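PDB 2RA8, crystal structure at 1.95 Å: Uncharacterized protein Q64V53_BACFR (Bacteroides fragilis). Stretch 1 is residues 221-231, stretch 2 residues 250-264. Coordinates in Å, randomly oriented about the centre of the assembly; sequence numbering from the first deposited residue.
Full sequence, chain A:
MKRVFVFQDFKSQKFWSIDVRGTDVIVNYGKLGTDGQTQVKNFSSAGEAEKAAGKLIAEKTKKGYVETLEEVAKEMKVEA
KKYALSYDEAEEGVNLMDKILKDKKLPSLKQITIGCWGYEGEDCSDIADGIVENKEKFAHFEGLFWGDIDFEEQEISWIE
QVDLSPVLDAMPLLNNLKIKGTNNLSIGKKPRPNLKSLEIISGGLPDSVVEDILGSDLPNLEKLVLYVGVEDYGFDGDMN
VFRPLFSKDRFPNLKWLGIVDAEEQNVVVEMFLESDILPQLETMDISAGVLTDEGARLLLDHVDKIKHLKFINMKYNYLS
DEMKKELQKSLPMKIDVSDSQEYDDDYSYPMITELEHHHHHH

Stretch 1 (221-231) LEKLVLYVGVE
Stretch 2, residues 250-264: RFPNLKWLGIVDAEE

Just before the paired strands, E222 (chi1 m, chi2 t) and K255 (m, t, t, p) form a salt bridge, OE2 to NZ 3.1 Å, and E222 O accepts hydrogen bonds from K255 N (2.7 Å) and W256 N (2.9 Å). Strands 223-227 and 256-260 run parallel, 3° apart, their axes approaching to 4.7 Å, pairing K223 with W256, V225 with G258 and Y227 with V260. L224 and L226 use both N and O, hydrogen-bonding alternate residues as parallel pairing requires: L224 N-W256 O (3.0 Å), G258 N-L224 O (2.8 Å), L226 N-G258 O (2.9 Å), V260 N-L226 O (2.9 Å); V228 N-V260 O (2.8 Å) follows. D261 (phi/psi 54/43) offers O to G229 N (3.0 Å); G229's phi, 72°, favours glycine. One water donates to L221 O (2.7 Å) and accepts from N253 N (2.8 Å); another donates to G229 O (2.9 Å) and accepts from E263 N (2.9 Å).

On one face, all-trans K223 lies over the W256 indole (chi1 t, chi2 -50°), NZ 4.0 Å from the six-membered ring centroid. G258 leaves room: an ideal CB would sit 3.4 Å from V225 CG2. V260 CG2 covers the Y227 ring, 3.7 Å from its centroid. The other face is buried and aliphatic: L224 CD2 meets L257 CD1 (both t, p) at 4.0 Å, L226 CD1 (m, t) meets I259 CD1 (m, m) at 4.1 Å. Between them 1054 Å² is buried, both sides summed.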

# COMPACT_ATOMS: atom_id res chain seq x y z
N LEU A 221 23.03 8.09 -19.43
CA LEU A 221 22.27 7.68 -18.25
C LEU A 221 22.28 8.79 -17.20
O LEU A 221 23.31 9.41 -16.95
CB LEU A 221 22.87 6.41 -17.64
CG LEU A 221 21.98 5.69 -16.62
CD1 LEU A 221 20.76 5.14 -17.34
CD2 LEU A 221 22.74 4.56 -15.96
N GLU A 222 21.12 9.06 -16.60
CA GLU A 222 21.01 10.10 -15.58
C GLU A 222 20.60 9.54 -14.24
O GLU A 222 20.85 10.14 -13.19
CB GLU A 222 20.00 11.16 -16.02
CG GLU A 222 20.34 11.82 -17.36
CD GLU A 222 19.45 13.00 -17.68
OE1 GLU A 222 18.22 12.89 -17.49
OE2 GLU A 222 19.99 14.04 -18.13
N LYS A 223 19.96 8.38 -14.27
CA LYS A 223 19.51 7.70 -13.06
C LYS A 223 19.75 6.21 -13.13
O LYS A 223 19.45 5.56 -14.13
CB LYS A 223 18.01 7.95 -12.84
CG LYS A 223 17.42 7.19 -11.65
CD LYS A 223 16.05 7.70 -11.25
CE LYS A 223 15.48 6.87 -10.10
NZ LYS A 223 14.24 7.45 -9.54
N LEU A 224 20.32 5.66 -12.05
CA LEU A 224 20.60 4.24 -11.93
C LEU A 224 20.27 3.81 -10.54
O LEU A 224 20.87 4.28 -9.59
CB LEU A 224 22.07 3.93 -12.20
CG LEU A 224 22.54 2.49 -11.91
CD1 LEU A 224 21.76 1.47 -12.75
CD2 LEU A 224 24.04 2.37 -12.20
N VAL A 225 19.29 2.92 -10.42
CA VAL A 225 18.89 2.40 -9.13
C VAL A 225 18.86 0.90 -9.21
O VAL A 225 18.19 0.33 -10.07
CB VAL A 225 17.49 2.91 -8.73
CG1 VAL A 225 17.01 2.19 -7.47
CG2 VAL A 225 17.56 4.41 -8.44
N LEU A 226 19.62 0.27 -8.33
CA LEU A 226 19.71 -1.19 -8.30
C LEU A 226 19.42 -1.71 -6.92
O LEU A 226 20.02 -1.27 -5.94
CB LEU A 226 21.12 -1.65 -8.69
CG LEU A 226 21.68 -1.27 -10.07
CD1 LEU A 226 23.14 -1.71 -10.16
CD2 LEU A 226 20.84 -1.91 -11.17
N TYR A 227 18.48 -2.65 -6.84
CA TYR A 227 18.15 -3.28 -5.56
C TYR A 227 19.10 -4.45 -5.39
O TYR A 227 19.18 -5.33 -6.26
CB TYR A 227 16.69 -3.80 -5.56
CG TYR A 227 15.65 -2.73 -5.30
CD1 TYR A 227 15.58 -1.59 -6.10
CD2 TYR A 227 14.74 -2.87 -4.25
CE1 TYR A 227 14.63 -0.60 -5.84
CE2 TYR A 227 13.79 -1.89 -3.99
CZ TYR A 227 13.75 -0.76 -4.78
OH TYR A 227 12.84 0.22 -4.50
N VAL A 228 19.84 -4.47 -4.28
CA VAL A 228 20.80 -5.54 -4.02
C VAL A 228 20.13 -6.84 -3.62
O VAL A 228 20.45 -7.91 -4.15
CB VAL A 228 21.79 -5.15 -2.90
CG1 VAL A 228 22.80 -6.28 -2.67
CG2 VAL A 228 22.51 -3.86 -3.27
N GLY A 229 19.21 -6.76 -2.67
CA GLY A 229 18.52 -7.95 -2.23
C GLY A 229 19.45 -8.83 -1.39
O GLY A 229 20.53 -8.39 -1.01
N VAL A 230 19.04 -10.06 -1.13
CA VAL A 230 19.86 -10.95 -0.30
C VAL A 230 20.38 -12.19 -0.98
O VAL A 230 19.92 -12.56 -2.07
CB VAL A 230 19.08 -11.36 0.97
CG1 VAL A 230 18.92 -10.16 1.89
CG2 VAL A 230 17.71 -11.90 0.58
N GLU A 231 21.34 -12.85 -0.34
CA GLU A 231 21.94 -14.07 -0.89
C GLU A 231 20.97 -15.20 -1.10
O GLU A 231 21.12 -15.98 -2.03
CB GLU A 231 23.08 -14.55 0.01
CG GLU A 231 24.32 -13.65 -0.04
CD GLU A 231 25.51 -14.25 0.70
OE1 GLU A 231 25.87 -15.41 0.41
OE2 GLU A 231 26.10 -13.55 1.55
N ARG A 250 32.48 6.45 -16.39
CA ARG A 250 31.48 5.50 -16.89
C ARG A 250 30.13 6.15 -17.14
O ARG A 250 29.52 5.93 -18.19
CB ARG A 250 31.32 4.35 -15.90
CG ARG A 250 30.32 3.27 -16.34
CD ARG A 250 30.21 2.17 -15.30
NE ARG A 250 31.50 1.53 -15.05
CZ ARG A 250 32.07 0.66 -15.87
NH1 ARG A 250 31.47 0.31 -17.00
NH2 ARG A 250 33.26 0.15 -15.57
N PHE A 251 29.68 6.96 -16.18
CA PHE A 251 28.39 7.64 -16.27
C PHE A 251 28.61 9.13 -16.12
O PHE A 251 28.30 9.71 -15.08
CB PHE A 251 27.46 7.14 -15.14
CG PHE A 251 27.21 5.66 -15.17
CD1 PHE A 251 27.42 4.88 -14.03
CD2 PHE A 251 26.74 5.04 -16.32
CE1 PHE A 251 27.16 3.51 -14.04
CE2 PHE A 251 26.49 3.66 -16.33
CZ PHE A 251 26.70 2.91 -15.19
N PRO A 252 29.14 9.78 -17.17
CA PRO A 252 29.39 11.22 -17.09
C PRO A 252 28.19 12.13 -16.91
O PRO A 252 28.34 13.31 -16.59
CB PRO A 252 30.16 11.50 -18.39
CG PRO A 252 29.59 10.50 -19.33
CD PRO A 252 29.55 9.25 -18.48
N ASN A 253 26.99 11.61 -17.12
CA ASN A 253 25.79 12.43 -16.96
C ASN A 253 24.87 11.97 -15.85
O ASN A 253 23.76 12.48 -15.71
CB ASN A 253 25.00 12.49 -18.27
CG ASN A 253 25.74 13.23 -19.37
OD1 ASN A 253 26.06 14.41 -19.23
ND2 ASN A 253 26.02 12.55 -20.47
N LEU A 254 25.34 11.02 -15.05
CA LEU A 254 24.52 10.50 -13.95
C LEU A 254 24.23 11.57 -12.90
O LEU A 254 25.11 12.36 -12.54
CB LEU A 254 25.23 9.32 -13.28
CG LEU A 254 24.33 8.39 -12.47
CD1 LEU A 254 23.46 7.55 -13.41
CD2 LEU A 254 25.17 7.48 -11.61
N LYS A 255 22.98 11.62 -12.43
CA LYS A 255 22.55 12.59 -11.41
C LYS A 255 22.02 11.88 -10.18
O LYS A 255 22.15 12.38 -9.06
CB LYS A 255 21.41 13.48 -11.94
CG LYS A 255 21.79 14.45 -13.03
CD LYS A 255 20.60 15.32 -13.42
CE LYS A 255 20.94 16.28 -14.55
NZ LYS A 255 21.34 15.56 -15.80
N TRP A 256 21.39 10.73 -10.40
CA TRP A 256 20.83 9.94 -9.31
C TRP A 256 21.44 8.56 -9.35
O TRP A 256 21.35 7.86 -10.36
CB TRP A 256 19.29 9.85 -9.48
CG TRP A 256 18.54 9.10 -8.39
CD1 TRP A 256 18.83 7.86 -7.89
CD2 TRP A 256 17.34 9.53 -7.73
NE1 TRP A 256 17.88 7.49 -6.95
CE2 TRP A 256 16.96 8.50 -6.84
CE3 TRP A 256 16.56 10.69 -7.79
CZ2 TRP A 256 15.83 8.60 -6.03
CZ3 TRP A 256 15.44 10.79 -6.98
CH2 TRP A 256 15.08 9.75 -6.11
N LEU A 257 22.10 8.18 -8.27
CA LEU A 257 22.70 6.86 -8.17
C LEU A 257 22.20 6.19 -6.91
O LEU A 257 22.18 6.81 -5.84
CB LEU A 257 24.22 6.94 -8.11
CG LEU A 257 24.98 5.63 -7.80
CD1 LEU A 257 24.65 4.52 -8.83
CD2 LEU A 257 26.47 5.93 -7.81
N GLY A 258 21.80 4.94 -7.04
CA GLY A 258 21.30 4.21 -5.89
C GLY A 258 21.62 2.72 -5.89
O GLY A 258 21.38 2.00 -6.87
N ILE A 259 22.21 2.27 -4.79
CA ILE A 259 22.52 0.87 -4.57
C ILE A 259 21.74 0.73 -3.29
O ILE A 259 22.18 1.20 -2.24
CB ILE A 259 24.02 0.61 -4.36
CG1 ILE A 259 24.81 1.07 -5.60
CG2 ILE A 259 24.26 -0.87 -4.10
CD1 ILE A 259 24.36 0.44 -6.90
N VAL A 260 20.58 0.11 -3.40
CA VAL A 260 19.66 0.02 -2.28
C VAL A 260 19.25 -1.35 -1.87
O VAL A 260 19.64 -2.35 -2.48
CB VAL A 260 18.36 0.78 -2.63
CG1 VAL A 260 18.68 2.21 -3.02
CG2 VAL A 260 17.64 0.08 -3.80
N ASP A 261 18.45 -1.41 -0.82
CA ASP A 261 17.91 -2.67 -0.33
C ASP A 261 18.98 -3.73 -0.05
O ASP A 261 18.82 -4.90 -0.39
CB ASP A 261 16.90 -3.18 -1.36
CG ASP A 261 16.10 -4.37 -0.87
OD1 ASP A 261 15.50 -4.27 0.22
OD2 ASP A 261 16.07 -5.39 -1.59
N ALA A 262 20.08 -3.31 0.58
CA ALA A 262 21.19 -4.22 0.90
C ALA A 262 21.37 -4.40 2.39
O ALA A 262 21.10 -3.48 3.17
CB ALA A 262 22.49 -3.69 0.29
N GLU A 263 21.85 -5.57 2.79
CA GLU A 263 22.11 -5.86 4.21
C GLU A 263 23.30 -5.04 4.64
O GLU A 263 23.35 -4.55 5.77
CB GLU A 263 22.42 -7.34 4.42
CG GLU A 263 21.24 -8.15 4.91
CD GLU A 263 21.57 -9.62 5.09
OE1 GLU A 263 22.60 -9.93 5.72
OE2 GLU A 263 20.78 -10.47 4.61
N GLU A 264 24.26 -4.87 3.74
CA GLU A 264 25.45 -4.08 4.03
C GLU A 264 25.27 -2.70 3.43
O GLU A 264 26.07 -2.26 2.60
CB GLU A 264 26.69 -4.75 3.44
CG GLU A 264 26.97 -6.12 4.03
CD GLU A 264 28.24 -6.76 3.48
OE1 GLU A 264 29.33 -6.18 3.67
OE2 GLU A 264 28.14 -7.83 2.85
O HOH W 1 25.94 9.12 -17.69
O HOH W 2 22.39 -7.87 1.17